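Local coordinates for protein homoserine kinase (Listeria monocytogenes, PDB 3HUL) that probably catalyses the ATP-dependent phosphorylation of L-homoserine to O-phospho-L-homoserine, a late step in making threonine from aspartate, at residues A35-W40 with P71-M76; N56-T61 with S90-A95; P82-G87 with A247-L252; L259-Q264 with V276-V281. All blocks are in the same frame, centred on the assembly; numbering follows the deposited sequence.

Contact 1: A35-W40 with P71-M76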
loop_
_atom_site.group_PDB
_atom_site.type_symbol
_atom_site.label_atom_id
_atom_site.label_comp_id
_atom_site.label_asym_id
_atom_site.label_seq_id
_atom_site.Cartn_x
_atom_site.Cartn_y
_atom_site.Cartn_z
ATOM N N ALA A 35 39.454 -7.177 20.838
ATOM C CA ALA A 35 39.867 -8.410 21.512
ATOM C C ALA A 35 39.198 -8.617 22.871
ATOM O O ALA A 35 38.848 -7.655 23.549
ATOM C CB ALA A 35 41.398 -8.441 21.660
ATOM N N GLU A 36 39.028 -9.885 23.247
ATOM C CA GLU A 36 38.596 -10.268 24.584
ATOM C C GLU A 36 39.603 -9.686 25.585
ATOM O O GLU A 36 40.759 -9.452 25.225
ATOM C CB GLU A 36 38.501 -11.794 24.696
ATOM C CG GLU A 36 38.039 -12.484 23.401
ATOM C CD GLU A 36 37.183 -13.722 23.641
ATOM O OE1 GLU A 36 37.579 -14.831 23.219
ATOM O OE2 GLU A 36 36.104 -13.589 24.254
ATOM N N ALA A 37 39.161 -9.410 26.815
ATOM C CA ALA A 37 40.010 -8.720 27.809
ATOM C C ALA A 37 39.600 -8.927 29.272
ATOM O O ALA A 37 38.626 -9.642 29.567
ATOM C CB ALA A 37 40.140 -7.207 27.480
ATOM N N ASP A 38 40.366 -8.303 30.176
ATOM C CA ASP A 38 40.164 -8.422 31.630
ATOM C C ASP A 38 38.892 -7.719 32.078
ATOM O O ASP A 38 38.265 -8.103 33.068
ATOM C CB ASP A 38 41.359 -7.832 32.402
ATOM C CG ASP A 38 41.299 -8.140 33.909
ATOM O OD1 ASP A 38 40.664 -9.146 34.305
ATOM O OD2 ASP A 38 41.885 -7.377 34.707
ATOM N N SER A 39 38.539 -6.675 31.333
ATOM C CA SER A 39 37.376 -5.835 31.615
ATOM C C SER A 39 36.963 -5.084 30.347
ATOM O O SER A 39 37.694 -5.060 29.352
ATOM C CB SER A 39 37.694 -4.836 32.740
ATOM O OG SER A 39 38.684 -3.916 32.312
ATOM N N TRP A 40 35.784 -4.469 30.404
ATOM C CA TRP A 40 35.237 -3.728 29.285
ATOM C C TRP A 40 35.885 -2.364 29.187
ATOM O O TRP A 40 36.041 -1.685 30.183
ATOM C CB TRP A 40 33.737 -3.558 29.476
ATOM C CG TRP A 40 32.959 -4.831 29.491
ATOM C CD1 TRP A 40 32.565 -5.534 30.592
ATOM C CD2 TRP A 40 32.449 -5.544 28.352
ATOM N NE1 TRP A 40 31.842 -6.646 30.211
ATOM C CE2 TRP A 40 31.754 -6.672 28.843
ATOM C CE3 TRP A 40 32.499 -5.330 26.968
ATOM C CZ2 TRP A 40 31.123 -7.600 27.991
ATOM C CZ3 TRP A 40 31.883 -6.246 26.124
ATOM C CH2 TRP A 40 31.207 -7.371 26.641
ATOM N N PRO A 71 34.322 -9.989 28.694
ATOM C CA PRO A 71 34.584 -8.594 28.335
ATOM C C PRO A 71 35.366 -8.423 27.051
ATOM O O PRO A 71 36.052 -9.334 26.618
ATOM C CB PRO A 71 35.437 -8.095 29.504
ATOM C CG PRO A 71 34.967 -8.886 30.643
ATOM C CD PRO A 71 34.697 -10.256 30.096
ATOM N N HIS A 72 35.253 -7.237 26.461
ATOM C CA HIS A 72 35.998 -6.853 25.265
ATOM C C HIS A 72 36.388 -5.393 25.355
ATOM O O HIS A 72 35.822 -4.659 26.153
ATOM C CB HIS A 72 35.127 -7.017 24.021
ATOM C CG HIS A 72 34.990 -8.426 23.550
ATOM N ND1 HIS A 72 35.632 -8.893 22.427
ATOM C CD2 HIS A 72 34.260 -9.460 24.028
ATOM C CE1 HIS A 72 35.316 -10.164 22.242
ATOM N NE2 HIS A 72 34.480 -10.530 23.197
ATOM N N HIS A 73 37.364 -4.997 24.545
ATOM C CA HIS A 73 37.628 -3.596 24.234
ATOM C C HIS A 73 36.833 -3.284 22.970
ATOM O O HIS A 73 36.650 -4.165 22.123
ATOM C CB HIS A 73 39.125 -3.360 23.961
ATOM C CG HIS A 73 40.000 -3.545 25.167
ATOM N ND1 HIS A 73 41.251 -4.127 25.098
ATOM C CD2 HIS A 73 39.800 -3.235 26.473
ATOM C CE1 HIS A 73 41.784 -4.161 26.308
ATOM N NE2 HIS A 73 40.924 -3.629 27.160
ATOM N N LEU A 74 36.365 -2.041 22.847
ATOM C CA LEU A 74 35.494 -1.619 21.730
ATOM C C LEU A 74 35.863 -0.217 21.333
ATOM O O LEU A 74 36.420 0.520 22.138
ATOM C CB LEU A 74 34.007 -1.651 22.120
ATOM C CG LEU A 74 33.477 -2.914 22.797
ATOM C CD1 LEU A 74 33.407 -2.711 24.298
ATOM C CD2 LEU A 74 32.112 -3.295 22.280
ATOM N N VAL A 75 35.567 0.138 20.087
ATOM C CA VAL A 75 35.735 1.498 19.582
ATOM C C VAL A 75 34.370 1.980 19.096
ATOM O O VAL A 75 33.678 1.257 18.373
ATOM C CB VAL A 75 36.754 1.562 18.408
ATOM C CG1 VAL A 75 37.100 3.015 18.062
ATOM C CG2 VAL A 75 38.023 0.747 18.728
ATOM N N MET A 76 34.013 3.209 19.481
ATOM C CA MET A 76 32.686 3.791 19.247
ATOM C C MET A 76 32.789 5.082 18.449
ATOM O O MET A 76 33.482 6.010 18.862
ATOM C CB MET A 76 31.988 4.096 20.582
ATOM C CG MET A 76 30.486 3.779 20.617
ATOM S SD MET A 76 29.370 4.973 21.410
ATOM C CE MET A 76 29.833 4.880 23.121
#

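Contact 2: N56-T61 with S90-A95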
loop_
_atom_site.group_PDB
_atom_site.type_symbol
_atom_site.label_atom_id
_atom_site.label_comp_id
_atom_site.label_asym_id
_atom_site.label_seq_id
_atom_site.Cartn_x
_atom_site.Cartn_y
_atom_site.Cartn_z
ATOM N N ASN A 56 28.719 2.267 30.954
ATOM C CA ASN A 56 28.152 2.678 29.679
ATOM C C ASN A 56 26.902 1.859 29.371
ATOM O O ASN A 56 26.887 0.626 29.545
ATOM C CB ASN A 56 29.152 2.544 28.532
ATOM C CG ASN A 56 28.617 3.114 27.239
ATOM O OD1 ASN A 56 27.650 2.596 26.674
ATOM N ND2 ASN A 56 29.217 4.201 26.777
ATOM N N VAL A 57 25.859 2.567 28.930
ATOM C CA VAL A 57 24.545 1.990 28.621
ATOM C C VAL A 57 24.634 0.717 27.746
ATOM O O VAL A 57 24.016 -0.310 28.055
ATOM C CB VAL A 57 23.629 3.097 27.993
ATOM C CG1 VAL A 57 22.455 2.518 27.252
ATOM C CG2 VAL A 57 23.157 4.077 29.089
ATOM N N ILE A 58 25.431 0.795 26.681
ATOM C CA ILE A 58 25.656 -0.324 25.757
ATOM C C ILE A 58 26.080 -1.585 26.495
ATOM O O ILE A 58 25.477 -2.648 26.333
ATOM C CB ILE A 58 26.733 0.041 24.695
ATOM C CG1 ILE A 58 26.354 1.344 23.984
ATOM C CG2 ILE A 58 26.952 -1.110 23.729
ATOM C CD1 ILE A 58 27.404 1.915 23.117
ATOM N N ILE A 59 27.095 -1.452 27.341
ATOM C CA ILE A 59 27.630 -2.593 28.100
ATOM C C ILE A 59 26.664 -3.118 29.171
ATOM O O ILE A 59 26.447 -4.339 29.264
ATOM C CB ILE A 59 29.058 -2.275 28.661
ATOM C CG1 ILE A 59 29.980 -1.855 27.506
ATOM C CG2 ILE A 59 29.644 -3.504 29.386
ATOM C CD1 ILE A 59 31.230 -1.080 27.917
ATOM N N GLU A 60 26.051 -2.223 29.956
ATOM C CA GLU A 60 25.043 -2.649 30.957
ATOM C C GLU A 60 23.896 -3.367 30.283
ATOM O O GLU A 60 23.360 -4.362 30.822
ATOM C CB GLU A 60 24.447 -1.467 31.760
ATOM C CG GLU A 60 25.447 -0.528 32.453
ATOM C CD GLU A 60 24.793 0.351 33.535
ATOM O OE1 GLU A 60 23.908 1.173 33.199
ATOM O OE2 GLU A 60 25.172 0.216 34.726
ATOM N N THR A 61 23.485 -2.857 29.112
ATOM C CA THR A 61 22.403 -3.502 28.376
ATOM C C THR A 61 22.904 -4.882 27.963
ATOM O O THR A 61 22.222 -5.876 28.165
ATOM C CB THR A 61 21.951 -2.717 27.092
ATOM O OG1 THR A 61 21.593 -1.365 27.405
ATOM C CG2 THR A 61 20.795 -3.422 26.433
ATOM N N SER A 90 18.417 5.488 22.682
ATOM C CA SER A 90 17.788 4.259 22.202
ATOM C C SER A 90 18.730 3.499 21.268
ATOM O O SER A 90 18.700 2.279 21.225
ATOM C CB SER A 90 16.436 4.554 21.532
ATOM O OG SER A 90 16.495 4.357 20.110
ATOM N N ALA A 91 19.568 4.221 20.529
ATOM C CA ALA A 91 20.570 3.571 19.680
ATOM C C ALA A 91 21.599 2.772 20.512
ATOM O O ALA A 91 22.024 1.662 20.089
ATOM C CB ALA A 91 21.278 4.574 18.775
ATOM N N ALA A 92 21.954 3.310 21.690
ATOM C CA ALA A 92 22.909 2.651 22.582
ATOM C C ALA A 92 22.320 1.363 23.151
ATOM O O ALA A 92 22.999 0.325 23.175
ATOM C CB ALA A 92 23.428 3.627 23.708
ATOM N N VAL A 93 21.052 1.405 23.558
ATOM C CA VAL A 93 20.359 0.221 24.048
ATOM C C VAL A 93 20.294 -0.874 22.956
ATOM O O VAL A 93 20.673 -2.022 23.180
ATOM C CB VAL A 93 18.930 0.558 24.538
ATOM C CG1 VAL A 93 18.123 -0.731 24.749
ATOM C CG2 VAL A 93 18.959 1.440 25.830
ATOM N N VAL A 94 19.842 -0.498 21.767
ATOM C CA VAL A 94 19.843 -1.422 20.627
ATOM C C VAL A 94 21.250 -1.973 20.329
ATOM O O VAL A 94 21.401 -3.145 20.063
ATOM C CB VAL A 94 19.208 -0.749 19.378
ATOM C CG1 VAL A 94 19.399 -1.618 18.098
ATOM C CG2 VAL A 94 17.749 -0.429 19.663
ATOM N N ALA A 95 22.262 -1.127 20.381
ATOM C CA ALA A 95 23.642 -1.569 20.174
ATOM C C ALA A 95 24.104 -2.614 21.210
ATOM O O ALA A 95 24.799 -3.577 20.858
ATOM C CB ALA A 95 24.570 -0.376 20.166
#

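Contact 3: P82-G87 with A247-L252. With SO4 (sulfate ion), chain C.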
loop_
_atom_site.group_PDB
_atom_site.type_symbol
_atom_site.label_atom_id
_atom_site.label_comp_id
_atom_site.label_asym_id
_atom_site.label_seq_id
_atom_site.Cartn_x
_atom_site.Cartn_y
_atom_site.Cartn_z
ATOM N N PRO A 82 24.045 13.149 21.985
ATOM C CA PRO A 82 23.361 12.644 23.159
ATOM C C PRO A 82 22.315 13.623 23.632
ATOM O O PRO A 82 22.496 14.852 23.501
ATOM C CB PRO A 82 24.468 12.544 24.211
ATOM C CG PRO A 82 25.741 12.616 23.467
ATOM C CD PRO A 82 25.467 13.440 22.261
ATOM N N ALA A 83 21.236 13.066 24.180
ATOM C CA ALA A 83 20.122 13.824 24.721
ATOM C C ALA A 83 19.665 14.981 23.812
ATOM O O ALA A 83 19.384 16.080 24.281
ATOM C CB ALA A 83 20.448 14.311 26.151
ATOM N N ARG A 84 19.551 14.720 22.510
ATOM C CA ARG A 84 19.105 15.768 21.587
ATOM C C ARG A 84 17.762 15.488 20.878
ATOM O O ARG A 84 17.349 16.252 20.014
ATOM C CB ARG A 84 20.219 16.131 20.595
ATOM C CG ARG A 84 20.485 17.662 20.510
ATOM C CD ARG A 84 21.061 18.200 21.859
ATOM N NE ARG A 84 22.197 17.409 22.360
ATOM C CZ ARG A 84 23.450 17.594 21.944
ATOM N NH1 ARG A 84 23.711 18.510 21.012
ATOM N NH2 ARG A 84 24.440 16.839 22.417
ATOM N N GLY A 85 17.070 14.422 21.280
ATOM C CA GLY A 85 15.754 14.069 20.712
ATOM C C GLY A 85 15.850 13.227 19.438
ATOM O O GLY A 85 14.848 13.034 18.735
ATOM N N LEU A 86 17.054 12.737 19.147
ATOM C CA LEU A 86 17.320 11.923 17.961
ATOM C C LEU A 86 17.655 10.453 18.269
ATOM O O LEU A 86 18.226 9.754 17.441
ATOM C CB LEU A 86 18.391 12.567 17.081
ATOM C CG LEU A 86 18.018 13.910 16.457
ATOM C CD1 LEU A 86 19.274 14.622 15.932
ATOM C CD2 LEU A 86 16.975 13.738 15.321
ATOM N N GLY A 87 17.257 9.978 19.446
ATOM C CA GLY A 87 17.329 8.574 19.743
ATOM C C GLY A 87 18.747 8.071 19.959
ATOM O O GLY A 87 19.082 6.955 19.550
ATOM N N ALA A 247 11.102 14.389 22.312
ATOM C CA ALA A 247 10.869 15.349 23.389
ATOM C C ALA A 247 11.698 16.626 23.178
ATOM O O ALA A 247 11.692 17.535 24.026
ATOM C CB ALA A 247 11.179 14.704 24.765
ATOM N N GLY A 248 12.399 16.699 22.044
ATOM C CA GLY A 248 13.272 17.833 21.783
ATOM C C GLY A 248 14.668 17.561 22.332
ATOM O O GLY A 248 14.955 16.442 22.774
ATOM N N PRO A 249 15.546 18.573 22.294
ATOM C CA PRO A 249 15.251 19.894 21.769
ATOM C C PRO A 249 15.409 20.077 20.245
ATOM O O PRO A 249 15.059 21.141 19.723
ATOM C CB PRO A 249 16.240 20.795 22.523
ATOM C CG PRO A 249 17.385 19.897 22.895
ATOM C CD PRO A 249 16.940 18.465 22.772
ATOM N N THR A 250 15.920 19.081 19.519
ATOM C CA THR A 250 16.049 19.323 18.076
ATOM C C THR A 250 14.690 19.490 17.404
ATOM O O THR A 250 13.685 18.942 17.874
ATOM C CB THR A 250 17.016 18.375 17.278
ATOM O OG1 THR A 250 16.281 17.432 16.489
ATOM C CG2 THR A 250 17.997 17.726 18.124
ATOM N N VAL A 251 14.681 20.319 16.358
ATOM C CA VAL A 251 13.513 20.591 15.541
ATOM C C VAL A 251 13.814 19.977 14.175
ATOM O O VAL A 251 14.934 20.116 13.638
ATOM C CB VAL A 251 13.230 22.108 15.409
ATOM C CG1 VAL A 251 12.089 22.388 14.418
ATOM C CG2 VAL A 251 12.881 22.738 16.772
ATOM N N LEU A 252 12.838 19.234 13.651
ATOM C CA LEU A 252 12.934 18.682 12.311
ATOM C C LEU A 252 11.975 19.359 11.353
ATOM O O LEU A 252 10.815 19.619 11.689
ATOM C CB LEU A 252 12.695 17.162 12.301
ATOM C CG LEU A 252 13.682 16.295 13.070
ATOM C CD1 LEU A 252 13.089 14.905 13.288
ATOM C CD2 LEU A 252 15.060 16.194 12.387
HETATM S S SO4 C . 17.480 11.126 22.962
HETATM O O1 SO4 C . 16.332 10.742 22.121
HETATM O O2 SO4 C . 17.180 12.471 23.429
HETATM O O3 SO4 C . 17.644 10.235 24.120
HETATM O O4 SO4 C . 18.705 11.093 22.199
#

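Contact 4: L259-Q264 with V276-V281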
loop_
_atom_site.group_PDB
_atom_site.type_symbol
_atom_site.label_atom_id
_atom_site.label_comp_id
_atom_site.label_asym_id
_atom_site.label_seq_id
_atom_site.Cartn_x
_atom_site.Cartn_y
_atom_site.Cartn_z
ATOM N N LEU A 259 13.869 19.714 -2.487
ATOM C CA LEU A 259 14.012 20.971 -1.766
ATOM C C LEU A 259 15.088 20.939 -0.689
ATOM O O LEU A 259 15.422 21.979 -0.132
ATOM C CB LEU A 259 12.698 21.348 -1.093
ATOM C CG LEU A 259 11.632 22.150 -1.824
ATOM C CD1 LEU A 259 10.504 22.423 -0.854
ATOM C CD2 LEU A 259 12.221 23.484 -2.368
ATOM N N ALA A 260 15.607 19.756 -0.378
ATOM C CA ALA A 260 16.525 19.581 0.754
ATOM C C ALA A 260 17.669 20.614 0.804
ATOM O O ALA A 260 17.826 21.337 1.794
ATOM C CB ALA A 260 17.102 18.149 0.755
ATOM N N ASN A 261 18.482 20.653 -0.246
ATOM C CA ASN A 261 19.704 21.488 -0.268
ATOM C C ASN A 261 19.383 22.976 -0.120
ATOM O O ASN A 261 20.014 23.687 0.679
ATOM C CB ASN A 261 20.491 21.240 -1.572
ATOM C CG ASN A 261 21.127 19.858 -1.610
ATOM O OD1 ASN A 261 21.058 19.108 -0.638
ATOM N ND2 ASN A 261 21.748 19.516 -2.729
ATOM N N LYS A 262 18.389 23.427 -0.885
ATOM C CA LYS A 262 18.025 24.816 -0.921
ATOM C C LYS A 262 17.334 25.208 0.407
ATOM O O LYS A 262 17.485 26.353 0.874
ATOM C CB LYS A 262 17.215 25.152 -2.204
ATOM C CG LYS A 262 15.707 25.023 -2.129
ATOM N N LEU A 263 16.613 24.249 1.025
ATOM C CA LEU A 263 16.040 24.461 2.357
ATOM C C LEU A 263 17.076 24.543 3.448
ATOM O O LEU A 263 16.929 25.343 4.359
ATOM C CB LEU A 263 15.017 23.387 2.736
ATOM C CG LEU A 263 13.566 23.823 2.601
ATOM C CD1 LEU A 263 12.640 22.672 2.931
ATOM C CD2 LEU A 263 13.305 25.001 3.545
ATOM N N GLN A 264 18.102 23.707 3.386
ATOM C CA GLN A 264 19.181 23.799 4.352
ATOM C C GLN A 264 19.756 25.226 4.328
ATOM O O GLN A 264 19.700 25.932 5.322
ATOM C CB GLN A 264 20.282 22.784 4.057
ATOM C CG GLN A 264 21.420 22.780 5.113
ATOM C CD GLN A 264 22.446 21.653 4.880
ATOM O OE1 GLN A 264 22.916 21.459 3.769
ATOM N NE2 GLN A 264 22.776 20.913 5.930
ATOM N N VAL A 276 22.571 23.193 11.456
ATOM C CA VAL A 276 21.525 22.811 10.530
ATOM C C VAL A 276 22.048 21.682 9.662
ATOM O O VAL A 276 22.957 21.888 8.844
ATOM C CB VAL A 276 21.094 23.971 9.674
ATOM C CG1 VAL A 276 19.921 23.542 8.799
ATOM C CG2 VAL A 276 20.693 25.169 10.583
ATOM N N LEU A 277 21.483 20.491 9.859
ATOM C CA LEU A 277 21.986 19.278 9.222
ATOM C C LEU A 277 20.954 18.673 8.289
ATOM O O LEU A 277 19.768 18.777 8.528
ATOM C CB LEU A 277 22.403 18.249 10.277
ATOM C CG LEU A 277 23.894 18.142 10.619
ATOM C CD1 LEU A 277 24.485 19.443 11.179
ATOM C CD2 LEU A 277 24.125 16.986 11.614
ATOM N N LEU A 278 21.421 18.052 7.221
ATOM C CA LEU A 278 20.535 17.389 6.277
ATOM C C LEU A 278 20.537 15.890 6.566
ATOM O O LEU A 278 21.583 15.232 6.594
ATOM C CB LEU A 278 20.945 17.697 4.829
ATOM C CG LEU A 278 20.098 17.270 3.623
ATOM C CD1 LEU A 278 18.615 17.495 3.816
ATOM C CD2 LEU A 278 20.565 18.033 2.385
ATOM N N LEU A 279 19.352 15.359 6.837
ATOM C CA LEU A 279 19.227 13.927 7.117
ATOM C C LEU A 279 18.285 13.285 6.124
ATOM O O LEU A 279 17.387 13.937 5.640
ATOM C CB LEU A 279 18.695 13.725 8.531
ATOM C CG LEU A 279 19.247 14.612 9.644
ATOM C CD1 LEU A 279 18.447 14.374 10.893
ATOM C CD2 LEU A 279 20.744 14.369 9.909
ATOM N N ASP A 280 18.490 11.999 5.847
ATOM C CA ASP A 280 17.541 11.225 5.098
ATOM C C ASP A 280 16.862 10.178 5.991
ATOM O O ASP A 280 17.343 9.878 7.091
ATOM C CB ASP A 280 18.225 10.555 3.900
ATOM C CG ASP A 280 18.612 11.558 2.803
ATOM O OD1 ASP A 280 17.740 12.276 2.279
ATOM O OD2 ASP A 280 19.797 11.624 2.460
ATOM N N VAL A 281 15.751 9.621 5.497
ATOM C CA VAL A 281 15.148 8.412 6.070
ATOM C C VAL A 281 16.138 7.277 5.883
ATOM O O VAL A 281 16.656 7.088 4.792
ATOM C CB VAL A 281 13.777 8.069 5.402
ATOM C CG1 VAL A 281 13.237 6.722 5.863
ATOM C CG2 VAL A 281 12.723 9.210 5.661
HETATM O O HOH W 1 24.374 18.232 6.809
#

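Contact 1: A35-W40 with P71-M76
This contact lies at one end of the mixed sheet of the GHMP kinase fold, where strand 27-36 ends beside the start of strand 72-78. Glu36 and His72 form an antiparallel non-hydrogen-bonded pair. Two backbone bonds flank it. His73 N gives to Ala35 O at 3.2 Å, nearly along the C=O axis. Ala37 N gives to Pro71 O at 3.1 Å, but from above the carbonyl plane. Glu36 CA makes a CH-pi contact over one face of the His72 ring, 4.0 Å from its centroid. The Glu36 chain bends at chi2 and runs beside the ring, and Glu36 OE2 stops 3.6 Å from His72 NE2. The polar bond of His72 goes instead from ND1 to Gly34 O. Ala37 CB makes a second CH-pi contact, over a face of the His73 ring, 3.8 Å from its centroid. Trp40 folds back over Pro71 and His72. Its CG is anti to the carbonyl carbon (chi1 -63°), and one indole face takes a CH-pi contact from Pro71 CA, 3.6 Å from the centroid of the Trp40 six-membered ring. His72 N lies over the same face nearer the rim, and Leu74 CD1 meets the ring edge in plane. Ile59 and Leu63 of helix 57-65 also pack on Trp40. Strand 72-78 thus pairs antiparallel with strand 27-36 and parallel with strand 41-43, a mixed pairing in the N-terminal part of this fold.

Contact 2: N56-T61 with S90-A95
Helices 57-61 and 90-95 pack side by side, their axes 7.7 Å apart at closest approach and crossing at -39°. The Ala92 methyl points at the first helix and meets two branches there. Val57 CG1, anti to its backbone N (chi1 162°), comes to 3.8 Å from Ala92 CB. Ile58 CG1, anti to its carbonyl carbon (chi1 -54°), reaches Ala92 CB at 3.7 Å. Ile58 CG2 turns toward Ala95 instead. Val57 CG1 also touches Val93 CG2 at 3.9 Å, the two valines crossing obliquely. Thr61 divides its branches by polarity. Thr61 OG1 turns back along its own helix and gives a 2.7 Å bond to Val57 O, which also accepts from Thr61 N. Thr61 CG2 is left facing the second helix, 3.5 Å from Val93 O. Asn56 is the N-cap of the first helix, and its OD1 accepts from Ile58 N at 2.9 Å. Its ND2 gives to Pro51 O. Ser90 and Ala91 belong to the predicted ATP site, so helix 57-65 packs here on a helix that probably helps to form it. Ile120 of helix 110-121 packs on Thr61 and Val93. Elsewhere the second helix rests against Val7 of strand 3-12 and against helix 127-132.

Contact 3: P82-G87 with A247-L252
The flat group is the guanidinium of Arg84, and it is gripped at its edge. Pro82 O lies close to the guanidinium plane and takes two bonds side-on, from Arg84 NE at 2.8 Å and from Arg84 NH2 at 3.0 Å. NH1 gives to Pro162 O. The chain bends at chi2 and chi3 to curl back this way. With this bend Arg84 CD lies 4.2 Å from Pro249 CG. The peptide before Pro249 is cis, and Thr250 N gives to Arg84 O at 3.2 Å, although the position of that oxygen is less certain. The Thr250 side chain crosses Leu86 at about a right angle, but its rotamer is not secure (chi1 106°). As modelled, its OG1 is buried without a polar partner. Gly85, at positive phi, brings its CA within 3.2 Å of Gly248 O. Gly85 N gives to sulfate O2 and Gly87 N to sulfate O1, both at 2.9 Å. Ser88 N joins them. N-H groups of the loop and of the helix N-terminus thus hold the anion. The sulfate probably came from the crystallisation liquor, so its likeness to an ATP phosphate is only suggestive, though consistent with the predicted ATP-binding, glycine-rich loop of GHMP kinases.

Contact 4: L259-Q264 with V276-V281
Helix 260-264 runs nearly antiparallel to strand 276-280, at 161° between their directions, with the axes 9.0 Å apart. Gln264 makes the polar link. Its CG is anti to the backbone N (chi1 -176°) and the chain stays extended beyond it (chi2 174°), so the amide reaches across to the strand. Gln264 NE2 gives to Val276 O at 3.1 Å. The bond is bent, and the donor stands above the carbonyl plane. On the way the Gln264 chain slides past Val276 in the opposite direction, with Gln264 CG 4.1 Å from Val276 CG1. One water accepts from Gln264 NE2 at 3.2 Å and from Leu278 N at 3.0 Å. NE2 and Leu278 N are both donors, and the water joins them. Leu278 makes the apolar link. With CG anti to the backbone N and a turn at chi2, both methyls meet the helix. Leu278 CD1 presses on Ala260 CB at 3.5 Å, a tight carbon pair. Leu278 CD2 meets Asn261 OD1 at 3.2 Å, the two side chains crossing at about a right angle. Leu277 points away from the helix. It pairs through its backbone with Ala159 of strand 156-161, and Leu279 pairs likewise with Leu157. Strand 275-280 is an outermost strand of its sheet within this chain. Helix 260-268 joins strand 251-255 to it as a beta-alpha-beta crossover that passes over strand 156-161. Val276 O and Leu278 N, on the edge away from strand 156-161, are thus met by the Gln264 amide and a water, while Leu278 packs on Ala260.

In the fold
Contact 2 is the buried one, held by apolar branches between two helices. Contact 4 is a surface contact, and contacts 1 and 3 are partly buried. Contacts 1 and 2 touch: Trp40 packs on Ile59, and Met76 reaches Asn56 and Ile58, so helix 57-65 lies against the strands of contact 1. Contact 3 adjoins contact 2 in sequence, since its loop leads into helix 88-103. It also joins the two family regions, N-terminal and C-terminal. Contacts 3 and 4 share the antiparallel four-stranded sheet and meet at Leu252 and Leu279. Backbone bonds and ring faces mark contact 1, anion binding contact 3, and an amide with water contact 4.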